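Local coordinates for RctB replication initiator protein (Vibrio cholerae, PDB 5UBE) that probably initiates replication of the second chromosome by binding DNA, its N-terminal domain belonging to a helix-turn-helix family, at residues A[9-23]-A[55-68]. Residues are numbered along the deposited sequence; the frame is centred on the assembly and turned at random.
Sequences IKLPRTHKDGHLFEV and GLRSRDGLVSTTEL
Arg13 reaching across to Asp60 and Glu67 illustrates how one long side chain can tie a loop, a turn and a helix start together. From CB the chain sets out with CG anti to the carbonyl carbon, already beside Asp60 OD2, and the bend at chi2 (-106°) takes CD along the same oxygen and turns NE onto it. Arg13 NE donates to Asp60 OD2 at 2.8 Å, on the syn lone pair, the oxygen tilted out of the guanidinium plane. Arg13 NH2 donates to the syn side of Asp60 OD1 at 2.9 Å, nearly straight (166°) and in plane, completing a side-on, two-nitrogen grip. Asp60 OD1 also accepts from Leu62 N, which comes from above the carboxylate plane, an Asx turn that helps hold the carboxylate in place. Arg13 NH1, at 3.3 Å, and NH2 both reach Glu67 OE1 weakly, and NH1 also reaches Asp17 OD2 weakly; the carboxylate plane of Glu67 stands almost perpendicular (86°) to the guanidinium plane. Three carboxylates thus gather round one cation, which probably eases their mutual repulsion. Glu67 itself is placed by a capping box with Ser64 and is shared with Arg54.

Beside this network, Phe21 and Val63 form an antiparallel hydrogen-bonded pair, Phe21 N lying 2.7 Å from Val63 O. Farther along, the helix's first turn is held by the 3-10 turn 15-17, Thr66 OG1 giving its hydrogen to Lys16 O at 2.9 Å.

Strand 20-22 joins outer strand 62-64 to strand 108-114. Leu20 and Leu62 pack on Leu111, whereas the Phe21 ring, its edge against Thr65 CG2, lies among helices 42-55, 65-71 and 78-91.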
ATOM      1  N   ILE A   9      -9.055   3.210 -12.020  1.00 57.65           N
ATOM      2  CA  ILE A   9      -9.628   3.031 -10.690  1.00 49.94           C
ATOM      3  C   ILE A   9     -11.116   3.344 -10.738  1.00 50.77           C
ATOM      4  O   ILE A   9     -11.515   4.490 -10.975  1.00 56.40           O
ATOM      5  CB  ILE A   9      -8.917   3.913  -9.654  1.00 46.03           C
ATOM      6  CG1 ILE A   9      -7.421   3.614  -9.640  1.00 44.82           C
ATOM      7  CG2 ILE A   9      -9.496   3.680  -8.262  1.00 40.59           C
ATOM      8  CD1 ILE A   9      -7.099   2.185  -9.255  1.00 40.82           C
ATOM      9  N   LYS A  10     -11.937   2.337 -10.471  1.00 63.31           N
ATOM     10  CA  LYS A  10     -13.378   2.465 -10.614  1.00 66.35           C
ATOM     11  C   LYS A  10     -14.026   2.876  -9.298  1.00 61.05           C
ATOM     12  O   LYS A  10     -13.458   2.707  -8.214  1.00 46.92           O
ATOM     13  CB  LYS A  10     -13.990   1.154 -11.113  1.00 61.52           C
ATOM     14  CG  LYS A  10     -13.364   0.634 -12.399  1.00 73.12           C
ATOM     15  CD  LYS A  10     -14.107  -0.581 -12.944  1.00 82.19           C
ATOM     16  CE  LYS A  10     -15.374  -0.178 -13.682  1.00 73.88           C
ATOM     17  NZ  LYS A  10     -15.072   0.633 -14.897  1.00 77.11           N
ATOM     18  N   LEU A  11     -15.230   3.440  -9.420  1.00 55.56           N
ATOM     19  CA  LEU A  11     -16.033   3.824  -8.274  1.00 51.72           C
ATOM     20  C   LEU A  11     -16.304   2.604  -7.396  1.00 48.14           C
ATOM     21  O   LEU A  11     -16.258   1.468  -7.872  1.00 49.28           O
ATOM     22  CB  LEU A  11     -17.346   4.451  -8.745  1.00 44.07           C
ATOM     23  CG  LEU A  11     -17.288   5.914  -9.200  1.00 58.44           C
ATOM     24  CD1 LEU A  11     -16.525   6.766  -8.186  1.00 60.96           C
ATOM     25  CD2 LEU A  11     -16.697   6.077 -10.592  1.00 61.60           C
ATOM     26  N   PRO A  12     -16.593   2.808  -6.101  1.00 45.14           N
ATOM     27  CA  PRO A  12     -16.794   4.069  -5.378  1.00 41.77           C
ATOM     28  C   PRO A  12     -15.507   4.816  -4.978  1.00 50.13           C
ATOM     29  O   PRO A  12     -15.619   5.880  -4.359  1.00 42.49           O
ATOM     30  CB  PRO A  12     -17.556   3.618  -4.132  1.00 48.42           C
ATOM     31  CG  PRO A  12     -17.035   2.243  -3.874  1.00 46.68           C
ATOM     32  CD  PRO A  12     -16.779   1.637  -5.224  1.00 44.89           C
ATOM     33  N   ARG A  13     -14.331   4.279  -5.317  1.00 45.35           N
ATOM     34  CA  ARG A  13     -13.075   4.953  -4.998  1.00 43.37           C
ATOM     35  C   ARG A  13     -13.023   6.328  -5.650  1.00 46.25           C
ATOM     36  O   ARG A  13     -13.497   6.512  -6.774  1.00 40.84           O
ATOM     37  CB  ARG A  13     -11.886   4.113  -5.475  1.00 45.34           C
ATOM     38  CG  ARG A  13     -11.868   2.693  -4.937  1.00 44.28           C
ATOM     39  CD  ARG A  13     -10.819   2.523  -3.871  1.00 38.35           C
ATOM     40  NE  ARG A  13     -10.695   1.138  -3.431  1.00 37.03           N
ATOM     41  CZ  ARG A  13     -10.667   0.763  -2.154  1.00 42.38           C
ATOM     42  NH1 ARG A  13     -10.734   1.671  -1.188  1.00 37.64           N
ATOM     43  NH2 ARG A  13     -10.556  -0.520  -1.842  1.00 36.23           N
ATOM     44  N   THR A  14     -12.465   7.301  -4.914  1.00 38.18           N
ATOM     45  CA  THR A  14     -12.238   8.671  -5.379  1.00 43.19           C
ATOM     46  C   THR A  14     -10.912   9.165  -4.812  1.00 41.82           C
ATOM     47  O   THR A  14     -10.182   8.420  -4.147  1.00 39.96           O
ATOM     48  CB  THR A  14     -13.349   9.643  -4.940  1.00 45.90           C
ATOM     49  OG1 THR A  14     -13.231   9.896  -3.532  1.00 40.75           O
ATOM     50  CG2 THR A  14     -14.733   9.092  -5.248  1.00 45.29           C
ATOM     51  N   HIS A  15     -10.610  10.446  -5.055  1.00 44.37           N
ATOM     52  CA  HIS A  15      -9.373  11.022  -4.531  1.00 47.33           C
ATOM     53  C   HIS A  15      -9.347  10.985  -3.011  1.00 38.44           C
ATOM     54  O   HIS A  15      -8.278  10.829  -2.412  1.00 33.55           O
ATOM     55  CB  HIS A  15      -9.199  12.467  -5.010  1.00 54.04           C
ATOM     56  CG  HIS A  15      -8.940  12.599  -6.479  1.00 52.64           C
ATOM     57  ND1 HIS A  15      -7.674  12.737  -7.004  1.00 54.20           N
ATOM     58  CD2 HIS A  15      -9.790  12.631  -7.534  1.00 58.59           C
ATOM     59  CE1 HIS A  15      -7.753  12.839  -8.319  1.00 61.23           C
ATOM     60  NE2 HIS A  15      -9.028  12.778  -8.666  1.00 54.19           N
ATOM     61  N   LYS A  16     -10.513  11.125  -2.382  1.00 35.75           N
ATOM     62  CA  LYS A  16     -10.641  11.059  -0.932  1.00 40.02           C
ATOM     63  C   LYS A  16     -10.077   9.763  -0.350  1.00 42.66           C
ATOM     64  O   LYS A  16      -9.703   9.732   0.828  1.00 34.52           O
ATOM     65  CB  LYS A  16     -12.124  11.227  -0.554  1.00 36.45           C
ATOM     66  CG  LYS A  16     -12.396  11.465   0.927  1.00 47.29           C
ATOM     67  CD  LYS A  16     -13.891  11.519   1.200  1.00 58.11           C
ATOM     68  CE  LYS A  16     -14.198  11.387   2.687  1.00 63.96           C
ATOM     69  NZ  LYS A  16     -15.672  11.301   2.955  1.00 51.30           N
ATOM     70  N   ASP A  17      -9.989   8.694  -1.142  1.00 36.82           N
ATOM     71  CA  ASP A  17      -9.432   7.457  -0.604  1.00 34.26           C
ATOM     72  C   ASP A  17      -7.941   7.591  -0.313  1.00 38.21           C
ATOM     73  O   ASP A  17      -7.412   6.871   0.543  1.00 35.07           O
ATOM     74  CB  ASP A  17      -9.695   6.296  -1.569  1.00 41.97           C
ATOM     75  CG  ASP A  17     -11.182   5.949  -1.675  1.00 48.67           C
ATOM     76  OD1 ASP A  17     -11.929   6.729  -2.301  1.00 46.60           O
ATOM     77  OD2 ASP A  17     -11.603   4.900  -1.132  1.00 42.29           O
ATOM     78  N   GLY A  18      -7.258   8.510  -0.996  1.00 34.21           N
ATOM     79  CA  GLY A  18      -5.831   8.666  -0.826  1.00 37.50           C
ATOM     80  C   GLY A  18      -5.046   7.683  -1.678  1.00 34.36           C
ATOM     81  O   GLY A  18      -5.523   7.145  -2.686  1.00 37.38           O
ATOM     82  N   HIS A  19      -3.819   7.436  -1.248  1.00 27.58           N
ATOM     83  CA  HIS A  19      -2.975   6.497  -1.958  1.00 24.65           C
ATOM     84  C   HIS A  19      -3.541   5.087  -1.837  1.00 32.52           C
ATOM     85  O   HIS A  19      -4.260   4.766  -0.889  1.00 32.53           O
ATOM     86  CB  HIS A  19      -1.543   6.550  -1.424  1.00 35.43           C
ATOM     87  CG  HIS A  19      -0.747   7.703  -1.948  1.00 39.77           C
ATOM     88  ND1 HIS A  19       0.528   7.990  -1.509  1.00 40.29           N
ATOM     89  CD2 HIS A  19      -1.042   8.638  -2.882  1.00 43.32           C
ATOM     90  CE1 HIS A  19       0.984   9.050  -2.150  1.00 42.06           C
ATOM     91  NE2 HIS A  19       0.051   9.463  -2.987  1.00 43.16           N
ATOM     92  N   LEU A  20      -3.188   4.237  -2.807  1.00 30.28           N
ATOM     93  CA  LEU A  20      -3.789   2.921  -2.983  1.00 34.68           C
ATOM     94  C   LEU A  20      -2.734   1.820  -2.966  1.00 30.25           C
ATOM     95  O   LEU A  20      -1.624   1.996  -3.473  1.00 34.18           O
ATOM     96  CB  LEU A  20      -4.543   2.851  -4.308  1.00 31.69           C
ATOM     97  CG  LEU A  20      -5.741   3.777  -4.477  1.00 36.08           C
ATOM     98  CD1 LEU A  20      -6.437   3.515  -5.805  1.00 36.73           C
ATOM     99  CD2 LEU A  20      -6.701   3.578  -3.329  1.00 35.92           C
ATOM    100  N   PHE A  21      -3.110   0.670  -2.406  1.00 35.07           N
ATOM    101  CA  PHE A  21      -2.250  -0.504  -2.321  1.00 31.11           C
ATOM    102  C   PHE A  21      -2.926  -1.683  -3.002  1.00 35.46           C
ATOM    103  O   PHE A  21      -4.056  -2.040  -2.658  1.00 27.46           O
ATOM    104  CB  PHE A  21      -1.951  -0.865  -0.869  1.00 34.37           C
ATOM    105  CG  PHE A  21      -1.208   0.200  -0.131  1.00 42.12           C
ATOM    106  CD1 PHE A  21       0.174   0.235  -0.150  1.00 33.87           C
ATOM    107  CD2 PHE A  21      -1.895   1.187   0.560  1.00 37.05           C
ATOM    108  CE1 PHE A  21       0.857   1.236   0.529  1.00 44.99           C
ATOM    109  CE2 PHE A  21      -1.218   2.182   1.236  1.00 39.10           C
ATOM    110  CZ  PHE A  21       0.141   2.212   1.226  1.00 35.12           C
ATOM    111  N   GLU A  22      -2.226  -2.305  -3.939  1.00 34.84           N
ATOM    112  CA  GLU A  22      -2.758  -3.489  -4.603  1.00 40.34           C
ATOM    113  C   GLU A  22      -2.640  -4.697  -3.671  1.00 33.15           C
ATOM    114  O   GLU A  22      -1.545  -5.023  -3.199  1.00 33.64           O
ATOM    115  CB  GLU A  22      -2.015  -3.702  -5.920  1.00 33.91           C
ATOM    116  CG  GLU A  22      -2.149  -5.062  -6.534  1.00 45.55           C
ATOM    117  CD  GLU A  22      -1.070  -5.302  -7.576  1.00 50.46           C
ATOM    118  OE1 GLU A  22      -1.018  -4.525  -8.558  1.00 45.23           O
ATOM    119  OE2 GLU A  22      -0.263  -6.240  -7.392  1.00 44.56           O
ATOM    120  N   VAL A  23      -3.775  -5.346  -3.397  1.00 32.87           N
ATOM    121  CA  VAL A  23      -3.788  -6.531  -2.549  1.00 31.71           C
ATOM    122  C   VAL A  23      -3.114  -7.688  -3.272  1.00 38.07           C
ATOM    123  O   VAL A  23      -3.322  -7.899  -4.473  1.00 38.35           O
ATOM    124  CB  VAL A  23      -5.233  -6.885  -2.164  1.00 39.77           C
ATOM    125  CG1 VAL A  23      -5.273  -8.207  -1.410  1.00 47.38           C
ATOM    126  CG2 VAL A  23      -5.843  -5.759  -1.324  1.00 36.39           C
ATOM    127  N   GLY A  55      -6.488  -6.157   3.500  1.00 33.54           N
ATOM    128  CA  GLY A  55      -6.757  -6.735   2.191  1.00 40.59           C
ATOM    129  C   GLY A  55      -7.649  -7.957   2.233  1.00 34.55           C
ATOM    130  O   GLY A  55      -8.305  -8.275   1.231  1.00 29.37           O
ATOM    131  N   LEU A  56      -7.694  -8.640   3.378  1.00 36.20           N
ATOM    132  CA  LEU A  56      -8.613  -9.755   3.578  1.00 42.13           C
ATOM    133  C   LEU A  56     -10.053  -9.387   3.235  1.00 47.39           C
ATOM    134  O   LEU A  56     -10.798 -10.223   2.710  1.00 40.50           O
ATOM    135  CB  LEU A  56      -8.517 -10.229   5.028  1.00 48.27           C
ATOM    136  CG  LEU A  56      -8.539 -11.721   5.357  1.00 58.08           C
ATOM    137  CD1 LEU A  56      -7.894 -12.542   4.244  1.00 40.89           C
ATOM    138  CD2 LEU A  56      -7.808 -11.946   6.674  1.00 44.77           C
ATOM    139  N   ARG A  57     -10.468  -8.153   3.516  1.00 45.67           N
ATOM    140  CA  ARG A  57     -11.837  -7.724   3.257  1.00 39.89           C
ATOM    141  C   ARG A  57     -11.982  -6.940   1.959  1.00 36.49           C
ATOM    142  O   ARG A  57     -13.095  -6.549   1.624  1.00 29.61           O
ATOM    143  CB  ARG A  57     -12.362  -6.866   4.416  1.00 41.78           C
ATOM    144  CG  ARG A  57     -12.195  -7.446   5.817  1.00 64.74           C
ATOM    145  CD  ARG A  57     -12.876  -6.542   6.871  1.00 73.07           C
ATOM    146  NE  ARG A  57     -12.161  -5.285   7.106  1.00 71.26           N
ATOM    147  CZ  ARG A  57     -11.514  -4.980   8.233  1.00 74.84           C
ATOM    148  NH1 ARG A  57     -11.493  -5.837   9.247  1.00 74.97           N
ATOM    149  NH2 ARG A  57     -10.892  -3.813   8.354  1.00 62.47           N
ATOM    150  N   SER A  58     -10.899  -6.689   1.224  1.00 30.99           N
ATOM    151  CA  SER A  58     -11.021  -5.916  -0.008  1.00 28.16           C
ATOM    152  C   SER A  58     -11.944  -6.636  -0.988  1.00 37.52           C
ATOM    153  O   SER A  58     -11.970  -7.865  -1.046  1.00 35.76           O
ATOM    154  CB  SER A  58      -9.651  -5.686  -0.634  1.00 26.91           C
ATOM    155  OG  SER A  58      -9.768  -5.048  -1.895  1.00 31.92           O
ATOM    156  N   ARG A  59     -12.757  -5.861  -1.706  1.00 33.31           N
ATOM    157  CA  ARG A  59     -13.623  -6.376  -2.754  1.00 37.75           C
ATOM    158  C   ARG A  59     -13.224  -5.863  -4.124  1.00 43.75           C
ATOM    159  O   ARG A  59     -13.942  -6.125  -5.094  1.00 41.30           O
ATOM    160  CB  ARG A  59     -15.092  -5.998  -2.502  1.00 42.00           C
ATOM    161  CG  ARG A  59     -15.636  -6.310  -1.116  1.00 48.75           C
ATOM    162  CD  ARG A  59     -15.511  -7.787  -0.784  1.00 51.22           C
ATOM    163  NE  ARG A  59     -16.155  -8.136   0.482  1.00 46.58           N
ATOM    164  CZ  ARG A  59     -17.416  -8.547   0.585  1.00 44.34           C
ATOM    165  NH1 ARG A  59     -18.171  -8.659  -0.499  1.00 58.59           N
ATOM    166  NH2 ARG A  59     -17.924  -8.855   1.774  1.00 51.76           N
ATOM    167  N   ASP A  60     -12.131  -5.101  -4.230  1.00 37.73           N
ATOM    168  CA  ASP A  60     -11.711  -4.596  -5.530  1.00 34.01           C
ATOM    169  C   ASP A  60     -10.222  -4.749  -5.774  1.00 30.51           C
ATOM    170  O   ASP A  60      -9.711  -4.186  -6.746  1.00 42.44           O
ATOM    171  CB  ASP A  60     -12.136  -3.130  -5.728  1.00 40.19           C
ATOM    172  CG  ASP A  60     -11.564  -2.178  -4.676  1.00 37.71           C
ATOM    173  OD1 ASP A  60     -10.784  -2.599  -3.791  1.00 36.31           O
ATOM    174  OD2 ASP A  60     -11.909  -0.979  -4.741  1.00 39.66           O
ATOM    175  N   GLY A  61      -9.532  -5.552  -4.969  1.00 26.50           N
ATOM    176  CA  GLY A  61      -8.108  -5.731  -5.123  1.00 36.03           C
ATOM    177  C   GLY A  61      -7.281  -4.593  -4.588  1.00 28.94           C
ATOM    178  O   GLY A  61      -6.065  -4.585  -4.794  1.00 31.59           O
ATOM    179  N   LEU A  62      -7.898  -3.623  -3.919  1.00 30.03           N
ATOM    180  CA  LEU A  62      -7.179  -2.456  -3.422  1.00 29.49           C
ATOM    181  C   LEU A  62      -7.465  -2.255  -1.942  1.00 30.91           C
ATOM    182  O   LEU A  62      -8.470  -2.737  -1.408  1.00 31.85           O
ATOM    183  CB  LEU A  62      -7.566  -1.184  -4.184  1.00 33.08           C
ATOM    184  CG  LEU A  62      -7.617  -1.260  -5.708  1.00 29.17           C
ATOM    185  CD1 LEU A  62      -8.470  -0.137  -6.269  1.00 33.50           C
ATOM    186  CD2 LEU A  62      -6.202  -1.227  -6.297  1.00 28.16           C
ATOM    187  N   VAL A  63      -6.544  -1.534  -1.298  1.00 37.35           N
ATOM    188  CA  VAL A  63      -6.677  -0.997   0.053  1.00 34.29           C
ATOM    189  C   VAL A  63      -6.198   0.450   0.008  1.00 33.71           C
ATOM    190  O   VAL A  63      -5.149   0.735  -0.567  1.00 28.63           O
ATOM    191  CB  VAL A  63      -5.849  -1.798   1.078  1.00 36.34           C
ATOM    192  CG1 VAL A  63      -5.852  -1.089   2.430  1.00 30.84           C
ATOM    193  CG2 VAL A  63      -6.390  -3.209   1.215  1.00 37.08           C
ATOM    194  N   SER A  64      -6.965   1.371   0.581  1.00 32.61           N
ATOM    195  CA  SER A  64      -6.563   2.770   0.503  1.00 29.29           C
ATOM    196  C   SER A  64      -5.937   3.199   1.826  1.00 28.45           C
ATOM    197  O   SER A  64      -6.106   2.538   2.853  1.00 32.53           O
ATOM    198  CB  SER A  64      -7.763   3.655   0.152  1.00 28.75           C
ATOM    199  OG  SER A  64      -8.737   3.590   1.168  1.00 28.68           O
ATOM    200  N   THR A  65      -5.173   4.302   1.790  1.00 35.29           N
ATOM    201  CA  THR A  65      -4.681   4.878   3.048  1.00 32.72           C
ATOM    202  C   THR A  65      -5.842   5.288   3.958  1.00 26.02           C
ATOM    203  O   THR A  65      -5.732   5.196   5.189  1.00 26.82           O
ATOM    204  CB  THR A  65      -3.741   6.066   2.775  1.00 29.20           C
ATOM    205  OG1 THR A  65      -4.373   7.013   1.905  1.00 41.34           O
ATOM    206  CG2 THR A  65      -2.500   5.588   2.114  1.00 29.60           C
ATOM    207  N   THR A  66      -6.979   5.687   3.382  1.00 25.59           N
ATOM    208  CA  THR A  66      -8.138   6.015   4.218  1.00 32.47           C
ATOM    209  C   THR A  66      -8.605   4.792   4.996  1.00 36.73           C
ATOM    210  O   THR A  66      -8.873   4.872   6.201  1.00 30.88           O
ATOM    211  CB  THR A  66      -9.276   6.585   3.364  1.00 38.68           C
ATOM    212  OG1 THR A  66      -8.931   7.916   2.951  1.00 35.63           O
ATOM    213  CG2 THR A  66     -10.601   6.638   4.165  1.00 36.66           C
ATOM    214  N   GLU A  67      -8.681   3.640   4.329  1.00 34.69           N
ATOM    215  CA  GLU A  67      -9.057   2.408   5.016  1.00 34.74           C
ATOM    216  C   GLU A  67      -8.007   2.010   6.045  1.00 29.61           C
ATOM    217  O   GLU A  67      -8.346   1.416   7.077  1.00 31.88           O
ATOM    218  CB  GLU A  67      -9.289   1.283   3.982  1.00 28.66           C
ATOM    219  CG  GLU A  67     -10.428   1.590   2.998  1.00 36.08           C
ATOM    220  CD  GLU A  67     -10.620   0.524   1.912  1.00 30.55           C
ATOM    221  OE1 GLU A  67      -9.619   0.002   1.386  1.00 38.18           O
ATOM    222  OE2 GLU A  67     -11.778   0.211   1.579  1.00 52.90           O
ATOM    223  N   LEU A  68      -6.734   2.307   5.775  1.00 25.29           N
ATOM    224  CA  LEU A  68      -5.683   1.997   6.742  1.00 29.31           C
ATOM    225  C   LEU A  68      -5.852   2.809   8.020  1.00 37.70           C
ATOM    226  O   LEU A  68      -5.719   2.270   9.129  1.00 30.37           O
ATOM    227  CB  LEU A  68      -4.304   2.245   6.131  1.00 31.72           C
ATOM    228  CG  LEU A  68      -3.882   1.280   5.012  1.00 33.43           C
ATOM    229  CD1 LEU A  68      -2.441   1.497   4.624  1.00 27.70           C
ATOM    230  CD2 LEU A  68      -4.109  -0.184   5.396  1.00 34.99           C
TER
HETATM  231  O   HOH W   1     -12.639   0.219  -6.888  1.00 56.08           O